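Local atomic coordinates of putative cytochrome P450 154A1 (Streptomyces coelicolor, PDB entry 1ODO), a protein that belongs to the cytochrome P450 family of haem proteins and holds a haem that, in this structure, lies beside bound 4-phenyl-1H-imidazole. Residues A[321-326]-A[343-348]. Numbering follows the deposited sequence.
Sequences AANRHP and EHLAFG. With HEM (protoporphyrin IX containing Fe), chain B.
N323 reaches L345 across the contact through its side-chain amide. The site lies in the cytochrome P450 fold, where the turn from A322 to H325 meets the start of the haem-binding loop that carries C354. L345 N donates a hydrogen bond to N323 OD1 at 2.7 Å. The bond is nearly straight (161° at the hydrogen), and the donor is tilted 21° from the carbonyl plane of the amide. N323 CG lies beside the backbone N (chi1 -76°), anti to the carbonyl carbon, which carries the amide over to the backbone of the loop. H344 CB lies 3.7 Å from N323 OD1, beside the amide. An apolar contact joins A322 CB and L345 CD1 at 4.2 Å.

N323 ND2 has a hydrogen-bond partner outside the two segments, so both polar ends of the buried amide are satisfied. N323 is the second residue of the type I turn from A322 to H325, in which H325 N bonds to A322 O. R284 NH1 binds N323 O, and R324 NH1 makes a salt bridge with D333 OD1. On the loop side, a second type I turn runs from L345 to G348, closed by G348 N to L345 O. N323 therefore holds, by one bond, the first residue of a turn that runs on to the haem. F347 lies obliquely by pyrrole ring C, with F347 CE2 3.6 Å from HEM C3C. G348 CA passes 4.0 Å from HEM CBD. A346 O comes within 3.3 Å of the haem methyl CMD.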
loop_
_atom_site.group_PDB
_atom_site.type_symbol
_atom_site.label_atom_id
_atom_site.label_comp_id
_atom_site.label_asym_id
_atom_site.label_seq_id
_atom_site.Cartn_x
_atom_site.Cartn_y
_atom_site.Cartn_z
ATOM N N ALA A 321 6.208 12.123 -1.343
ATOM C CA ALA A 321 6.887 13.399 -1.572
ATOM C C ALA A 321 6.858 13.764 -3.053
ATOM O O ALA A 321 6.694 14.932 -3.411
ATOM C CB ALA A 321 8.329 13.321 -1.082
ATOM N N ALA A 322 7.015 12.757 -3.909
ATOM C CA ALA A 322 7.009 12.968 -5.351
ATOM C C ALA A 322 5.643 13.431 -5.852
ATOM O O ALA A 322 5.557 14.261 -6.761
ATOM C CB ALA A 322 7.419 11.683 -6.070
ATOM N N ASN A 323 4.577 12.899 -5.261
ATOM C CA ASN A 323 3.227 13.276 -5.671
ATOM C C ASN A 323 2.954 14.757 -5.421
ATOM O O ASN A 323 2.020 15.321 -5.985
ATOM C CB ASN A 323 2.177 12.454 -4.922
ATOM C CG ASN A 323 2.047 11.034 -5.450
ATOM O OD1 ASN A 323 2.608 10.682 -6.490
ATOM N ND2 ASN A 323 1.282 10.212 -4.735
ATOM N N ARG A 324 3.769 15.375 -4.568
ATOM C CA ARG A 324 3.612 16.791 -4.242
ATOM C C ARG A 324 4.729 17.659 -4.807
ATOM O O ARG A 324 4.913 18.801 -4.379
ATOM C CB ARG A 324 3.541 16.969 -2.720
ATOM C CG ARG A 324 2.227 16.477 -2.092
ATOM C CD ARG A 324 2.413 16.184 -0.607
ATOM N NE ARG A 324 1.176 15.818 0.087
ATOM C CZ ARG A 324 0.516 16.630 0.909
ATOM N NH1 ARG A 324 0.967 17.859 1.134
ATOM N NH2 ARG A 324 -0.574 16.208 1.537
ATOM N N HIS A 325 5.472 17.120 -5.770
ATOM C CA HIS A 325 6.572 17.858 -6.386
ATOM C C HIS A 325 5.991 19.047 -7.151
ATOM O O HIS A 325 5.117 18.884 -8.002
ATOM C CB HIS A 325 7.357 16.930 -7.316
ATOM C CG HIS A 325 8.689 17.475 -7.730
ATOM N ND1 HIS A 325 8.824 18.496 -8.645
ATOM C CD2 HIS A 325 9.944 17.142 -7.348
ATOM C CE1 HIS A 325 10.108 18.767 -8.810
ATOM N NE2 HIS A 325 10.807 17.960 -8.035
ATOM N N PRO A 326 6.481 20.264 -6.856
ATOM C CA PRO A 326 6.020 21.507 -7.484
ATOM C C PRO A 326 6.119 21.644 -9.003
ATOM O O PRO A 326 5.458 22.508 -9.583
ATOM C CB PRO A 326 6.808 22.583 -6.737
ATOM C CG PRO A 326 8.088 21.887 -6.405
ATOM C CD PRO A 326 7.607 20.528 -5.941
ATOM N N GLU A 343 -2.559 12.577 -12.490
ATOM C CA GLU A 343 -1.522 11.555 -12.357
ATOM C C GLU A 343 -0.756 11.590 -11.046
ATOM O O GLU A 343 -0.460 12.656 -10.505
ATOM C CB GLU A 343 -0.545 11.623 -13.535
ATOM C CG GLU A 343 -0.250 13.019 -14.029
ATOM C CD GLU A 343 0.641 13.018 -15.255
ATOM O OE1 GLU A 343 0.372 12.228 -16.188
ATOM O OE2 GLU A 343 1.604 13.810 -15.293
ATOM N N HIS A 344 -0.443 10.401 -10.541
ATOM C CA HIS A 344 0.287 10.258 -9.292
ATOM C C HIS A 344 1.080 8.954 -9.328
ATOM O O HIS A 344 0.923 8.144 -10.247
ATOM C CB HIS A 344 -0.683 10.219 -8.114
ATOM C CG HIS A 344 -1.592 9.032 -8.136
ATOM N ND1 HIS A 344 -2.909 9.108 -8.536
ATOM C CD2 HIS A 344 -1.352 7.725 -7.876
ATOM C CE1 HIS A 344 -3.441 7.898 -8.523
ATOM N NE2 HIS A 344 -2.516 7.041 -8.128
ATOM N N LEU A 345 1.906 8.750 -8.309
ATOM C CA LEU A 345 2.736 7.554 -8.197
ATOM C C LEU A 345 2.374 6.681 -6.992
ATOM O O LEU A 345 3.206 5.917 -6.501
ATOM C CB LEU A 345 4.209 7.961 -8.101
ATOM C CG LEU A 345 4.829 8.469 -9.408
ATOM C CD1 LEU A 345 6.172 9.131 -9.137
ATOM C CD2 LEU A 345 4.997 7.294 -10.363
ATOM N N ALA A 346 1.138 6.788 -6.514
ATOM C CA ALA A 346 0.717 5.988 -5.366
ATOM C C ALA A 346 0.846 4.485 -5.638
ATOM O O ALA A 346 1.111 3.703 -4.722
ATOM C CB ALA A 346 -0.724 6.330 -4.988
ATOM N N PHE A 347 0.659 4.091 -6.896
ATOM C CA PHE A 347 0.749 2.682 -7.292
ATOM C C PHE A 347 2.047 2.337 -8.010
ATOM O O PHE A 347 2.213 1.221 -8.498
ATOM C CB PHE A 347 -0.408 2.321 -8.221
ATOM C CG PHE A 347 -1.758 2.346 -7.563
ATOM C CD1 PHE A 347 -2.788 3.122 -8.090
ATOM C CD2 PHE A 347 -2.019 1.552 -6.450
ATOM C CE1 PHE A 347 -4.062 3.103 -7.521
ATOM C CE2 PHE A 347 -3.287 1.527 -5.876
ATOM C CZ PHE A 347 -4.311 2.306 -6.416
ATOM N N GLY A 348 2.968 3.286 -8.084
ATOM C CA GLY A 348 4.215 3.011 -8.763
ATOM C C GLY A 348 4.118 3.375 -10.231
ATOM O O GLY A 348 3.235 4.129 -10.639
HETATM C CHA HEM B . 2.896 -3.384 -5.566
HETATM C CHB HEM B . -1.042 -6.057 -4.836
HETATM C CHC HEM B . -3.300 -2.230 -2.947
HETATM C CHD HEM B . 0.645 0.417 -3.662
HETATM C C1A HEM B . 2.035 -4.455 -5.558
HETATM C C2A HEM B . 2.327 -5.799 -6.045
HETATM C C3A HEM B . 1.233 -6.545 -5.837
HETATM C C4A HEM B . 0.222 -5.696 -5.222
HETATM C CMA HEM B . 1.032 -8.036 -6.166
HETATM C CAA HEM B . 3.671 -6.226 -6.672
HETATM C CBA HEM B . 3.713 -5.870 -8.170
HETATM C CGA HEM B . 5.006 -6.233 -8.897
HETATM O O1A HEM B . 6.084 -6.110 -8.215
HETATM O O2A HEM B . 4.935 -6.603 -10.067
HETATM C C1B HEM B . -1.995 -5.263 -4.255
HETATM C C2B HEM B . -3.316 -5.722 -3.862
HETATM C C3B HEM B . -3.961 -4.645 -3.328
HETATM C C4B HEM B . -3.051 -3.523 -3.385
HETATM C CMB HEM B . -3.834 -7.165 -4.038
HETATM C CAB HEM B . -5.386 -4.559 -2.748
HETATM C CBB HEM B . -6.506 -4.790 -3.776
HETATM C C1C HEM B . -2.412 -1.164 -2.989
HETATM C C2C HEM B . -2.723 0.187 -2.498
HETATM C C3C HEM B . -1.612 0.933 -2.693
HETATM C C4C HEM B . -0.627 0.062 -3.302
HETATM C CMC HEM B . -4.099 0.581 -1.878
HETATM C CAC HEM B . -1.315 2.421 -2.370
HETATM C CBC HEM B . -2.377 3.447 -2.783
HETATM C C1D HEM B . 1.607 -0.369 -4.234
HETATM C C2D HEM B . 2.945 0.054 -4.579
HETATM C C3D HEM B . 3.585 -1.016 -5.106
HETATM C C4D HEM B . 2.639 -2.108 -5.105
HETATM C CMD HEM B . 3.500 1.474 -4.349
HETATM C CAD HEM B . 5.047 -1.052 -5.580
HETATM C CBD HEM B . 5.408 -0.286 -6.857
HETATM C CGD HEM B . 6.902 -0.436 -7.049
HETATM O O1D HEM B . 7.627 0.550 -6.870
HETATM O O2D HEM B . 7.314 -1.584 -7.337
HETATM N NA HEM B . 0.749 -4.423 -5.073
HETATM N NB HEM B . -1.854 -3.915 -3.946
HETATM N NC HEM B . -1.130 -1.210 -3.479
HETATM N ND HEM B . 1.427 -1.711 -4.557
HETATM FE FE HEM B . -0.193 -2.801 -4.278
#